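Local coordinates for protein porphyranase B (Zobellia galactanivorans, PDB 3JUU) that hydrolyses the sulfated red-algal polysaccharide porphyran at its beta-1,4 linkages between galactose and L-galactose-6-sulfate, at residues A[111-116]-A[201-206]. Numbering follows the deposited sequence.
Sequences ECEMKA and FHVYGV
Lys115 covers one face of the Phe201 ring: its CB stands 3.7 Å from the ring centroid in a CH-pi contact, and its chain, bent at chi3 (-75°), carries CE back to 3.9 Å from Phe201 CE2. The backbone N of Met114 lies at the edge of the same ring. The Tyr204 ring has Cys112 SG beside its edge, 4.3 Å from CD2, while Met114 CB packs 4.1 Å from Tyr204 CE2. In the plane of that ring a water bridges Tyr204 OH and the carbonyl oxygen of Met114, which also accepts the N-H of His202 from above its carbonyl plane. Three further backbone bonds, including Tyr204 N to Cys112 O (2.9 Å), make Cys112–Tyr204 and Met114–His202 the hydrogen-bonded pairs of this antiparallel register. On the face carrying Glu111, Glu113 and Val203, the valine methyls meet both carboxylates, CG2 lying 3.7 Å from Glu113 OE2. These acids turn to strand 264-276, Glu111 bonding Trp273 and Glu113 bonding Asn268. Tyr204 also touches Ile146 and Gln147 of strand 141-150, which bears the catalytic Glu143 and Glu148, so the Cys112, Met114 and Tyr204 face looks into the interior of the jelly-roll beta-sandwich characteristic of glycoside hydrolase family 16.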
ATOM      1  N   GLU A 111       9.535   3.390   0.581  1.00 10.73           N
ATOM      2  CA  GLU A 111       9.793   1.962   0.531  1.00  9.23           C
ATOM      3  C   GLU A 111       9.304   1.282   1.819  1.00  9.52           C
ATOM      4  O   GLU A 111       9.263   1.918   2.861  1.00 10.22           O
ATOM      5  CB  GLU A 111      11.297   1.691   0.362  1.00 10.58           C
ATOM      6  CG  GLU A 111      12.173   2.595   1.296  1.00 11.05           C
ATOM      7  CD  GLU A 111      13.613   2.171   1.404  1.00 13.06           C
ATOM      8  OE1 GLU A 111      14.035   1.270   0.642  1.00 10.62           O
ATOM      9  OE2 GLU A 111      14.284   2.710   2.350  1.00 13.69           O
ATOM     10  N   CYS A 112       8.940  -0.009   1.754  1.00 10.31           N
ATOM     11  CA  CYS A 112       8.677  -0.767   2.969  1.00 10.21           C
ATOM     12  C   CYS A 112       9.231  -2.177   2.790  1.00  9.98           C
ATOM     13  O   CYS A 112       9.523  -2.626   1.665  1.00 10.64           O
ATOM     14  CB  CYS A 112       7.140  -0.784   3.242  1.00  9.70           C
ATOM     15  SG  CYS A 112       6.247  -2.030   2.197  1.00 11.10           S
ATOM     16  N   GLU A 113       9.402  -2.918   3.899  1.00  9.12           N
ATOM     17  CA  GLU A 113       9.757  -4.285   3.828  1.00  8.59           C
ATOM     18  C   GLU A 113       8.553  -5.063   4.352  1.00  9.86           C
ATOM     19  O   GLU A 113       8.216  -4.919   5.537  1.00 10.25           O
ATOM     20  CB  GLU A 113      11.015  -4.592   4.712  1.00  9.55           C
ATOM     21  CG  GLU A 113      11.463  -6.034   4.572  1.00 10.25           C
ATOM     22  CD  GLU A 113      12.809  -6.239   5.237  1.00 20.44           C
ATOM     23  OE1 GLU A 113      12.893  -6.158   6.466  1.00 14.27           O
ATOM     24  OE2 GLU A 113      13.794  -6.415   4.523  1.00 23.48           O
ATOM     25  N   MET A 114       7.946  -5.886   3.494  1.00  8.59           N
ATOM     26  CA  MET A 114       6.641  -6.459   3.845  1.00  9.19           C
ATOM     27  C   MET A 114       6.635  -7.943   3.501  1.00  8.86           C
ATOM     28  O   MET A 114       7.169  -8.370   2.434  1.00 11.41           O
ATOM     29  CB  MET A 114       5.514  -5.679   3.085  1.00  9.09           C
ATOM     30  CG  MET A 114       4.044  -6.111   3.355  1.00  8.81           C
ATOM     31  SD  MET A 114       2.817  -5.639   2.064  1.00 19.94           S
ATOM     32  CE  MET A 114       3.390  -7.239   1.943  1.00  6.95           C
ATOM     33  N   LYS A 115       5.978  -8.715   4.358  1.00  8.12           N
ATOM     34  CA  LYS A 115       5.617 -10.080   4.001  1.00  9.28           C
ATOM     35  C   LYS A 115       4.100 -10.152   3.983  1.00  9.01           C
ATOM     36  O   LYS A 115       3.420  -9.694   4.948  1.00  9.67           O
ATOM     37  CB  LYS A 115       6.227 -11.083   5.017  1.00 10.45           C
ATOM     38  CG  LYS A 115       5.700 -12.481   4.852  1.00 11.08           C
ATOM     39  CD  LYS A 115       6.135 -13.447   6.015  1.00 21.33           C
ATOM     40  CE  LYS A 115       7.517 -13.878   5.966  1.00 27.95           C
ATOM     41  NZ  LYS A 115       7.700 -14.682   7.252  1.00 30.92           N
ATOM     42  N   ALA A 116       3.544 -10.681   2.909  1.00 10.63           N
ATOM     43  CA  ALA A 116       2.101 -10.663   2.790  1.00  9.05           C
ATOM     44  C   ALA A 116       1.462 -11.716   3.714  1.00  9.66           C
ATOM     45  O   ALA A 116       2.136 -12.725   4.122  1.00  7.94           O
ATOM     46  CB  ALA A 116       1.649 -10.928   1.296  1.00  8.47           C
ATOM     47  N   PHE A 201       9.900 -11.871   3.192  1.00 13.01           N
ATOM     48  CA  PHE A 201       9.869 -10.420   3.107  1.00 12.96           C
ATOM     49  C   PHE A 201      10.431  -9.945   1.738  1.00 12.62           C
ATOM     50  O   PHE A 201      11.346 -10.555   1.192  1.00 14.00           O
ATOM     51  CB  PHE A 201      10.669  -9.757   4.229  1.00 12.66           C
ATOM     52  CG  PHE A 201       9.975  -9.820   5.555  1.00 12.37           C
ATOM     53  CD1 PHE A 201       9.047  -8.839   5.888  1.00  9.49           C
ATOM     54  CD2 PHE A 201      10.193 -10.889   6.421  1.00 14.99           C
ATOM     55  CE1 PHE A 201       8.330  -8.873   7.104  1.00 14.79           C
ATOM     56  CE2 PHE A 201       9.498 -10.947   7.643  1.00 15.02           C
ATOM     57  CZ  PHE A 201       8.557  -9.940   7.975  1.00 14.13           C
ATOM     58  N   HIS A 202       9.880  -8.837   1.234  1.00 12.10           N
ATOM     59  CA  HIS A 202      10.478  -8.149   0.079  1.00 11.32           C
ATOM     60  C   HIS A 202      10.482  -6.680   0.390  1.00 10.47           C
ATOM     61  O   HIS A 202       9.671  -6.176   1.177  1.00 10.78           O
ATOM     62  CB  HIS A 202       9.658  -8.476  -1.225  1.00 10.14           C
ATOM     63  CG  HIS A 202       9.795  -9.895  -1.689  1.00 11.62           C
ATOM     64  ND1 HIS A 202      10.839 -10.327  -2.498  1.00 13.15           N
ATOM     65  CD2 HIS A 202       9.031 -10.998  -1.437  1.00 11.21           C
ATOM     66  CE1 HIS A 202      10.679 -11.623  -2.760  1.00 12.61           C
ATOM     67  NE2 HIS A 202       9.598 -12.047  -2.120  1.00 12.96           N
ATOM     68  N   VAL A 203      11.395  -5.965  -0.264  1.00  9.43           N
ATOM     69  CA  VAL A 203      11.403  -4.550  -0.151  1.00  9.51           C
ATOM     70  C   VAL A 203      10.691  -3.947  -1.359  1.00  9.37           C
ATOM     71  O   VAL A 203      11.159  -4.093  -2.465  1.00 10.32           O
ATOM     72  CB  VAL A 203      12.814  -3.977  -0.016  1.00  9.98           C
ATOM     73  CG1 VAL A 203      12.714  -2.433   0.029  1.00 10.52           C
ATOM     74  CG2 VAL A 203      13.474  -4.470   1.344  1.00 12.82           C
ATOM     75  N   TYR A 204       9.570  -3.259  -1.142  1.00  9.05           N
ATOM     76  CA  TYR A 204       8.822  -2.674  -2.267  1.00  9.26           C
ATOM     77  C   TYR A 204       9.063  -1.176  -2.205  1.00  9.17           C
ATOM     78  O   TYR A 204       8.800  -0.532  -1.178  1.00  9.41           O
ATOM     79  CB  TYR A 204       7.309  -2.954  -2.042  1.00  7.00           C
ATOM     80  CG  TYR A 204       6.971  -4.426  -2.013  1.00  7.68           C
ATOM     81  CD1 TYR A 204       6.976  -5.177  -3.229  1.00  7.93           C
ATOM     82  CD2 TYR A 204       6.684  -5.119  -0.800  1.00  9.19           C
ATOM     83  CE1 TYR A 204       6.709  -6.546  -3.245  1.00 10.41           C
ATOM     84  CE2 TYR A 204       6.425  -6.507  -0.818  1.00  8.92           C
ATOM     85  CZ  TYR A 204       6.434  -7.215  -2.032  1.00  9.36           C
ATOM     86  OH  TYR A 204       6.080  -8.559  -2.085  1.00 11.86           O
ATOM     87  N   GLY A 205       9.489  -0.588  -3.343  1.00  9.63           N
ATOM     88  CA  GLY A 205       9.869   0.827  -3.346  1.00  6.90           C
ATOM     89  C   GLY A 205       9.355   1.533  -4.595  1.00  7.78           C
ATOM     90  O   GLY A 205       9.157   0.915  -5.633  1.00  8.43           O
ATOM     91  N   VAL A 206       9.140   2.826  -4.471  1.00  8.52           N
ATOM     92  CA  VAL A 206       8.837   3.652  -5.637  1.00  7.20           C
ATOM     93  C   VAL A 206       9.641   4.937  -5.536  1.00  8.03           C
ATOM     94  O   VAL A 206       9.648   5.633  -4.487  1.00  9.21           O
ATOM     95  CB  VAL A 206       7.337   3.953  -5.773  1.00  8.84           C
ATOM     96  CG1 VAL A 206       6.798   4.787  -4.545  1.00 10.30           C
ATOM     97  CG2 VAL A 206       7.052   4.668  -7.132  1.00  9.97           C
TER
HETATM   98  O   HOH W   1       6.050  -9.781   0.224  1.00 10.54           O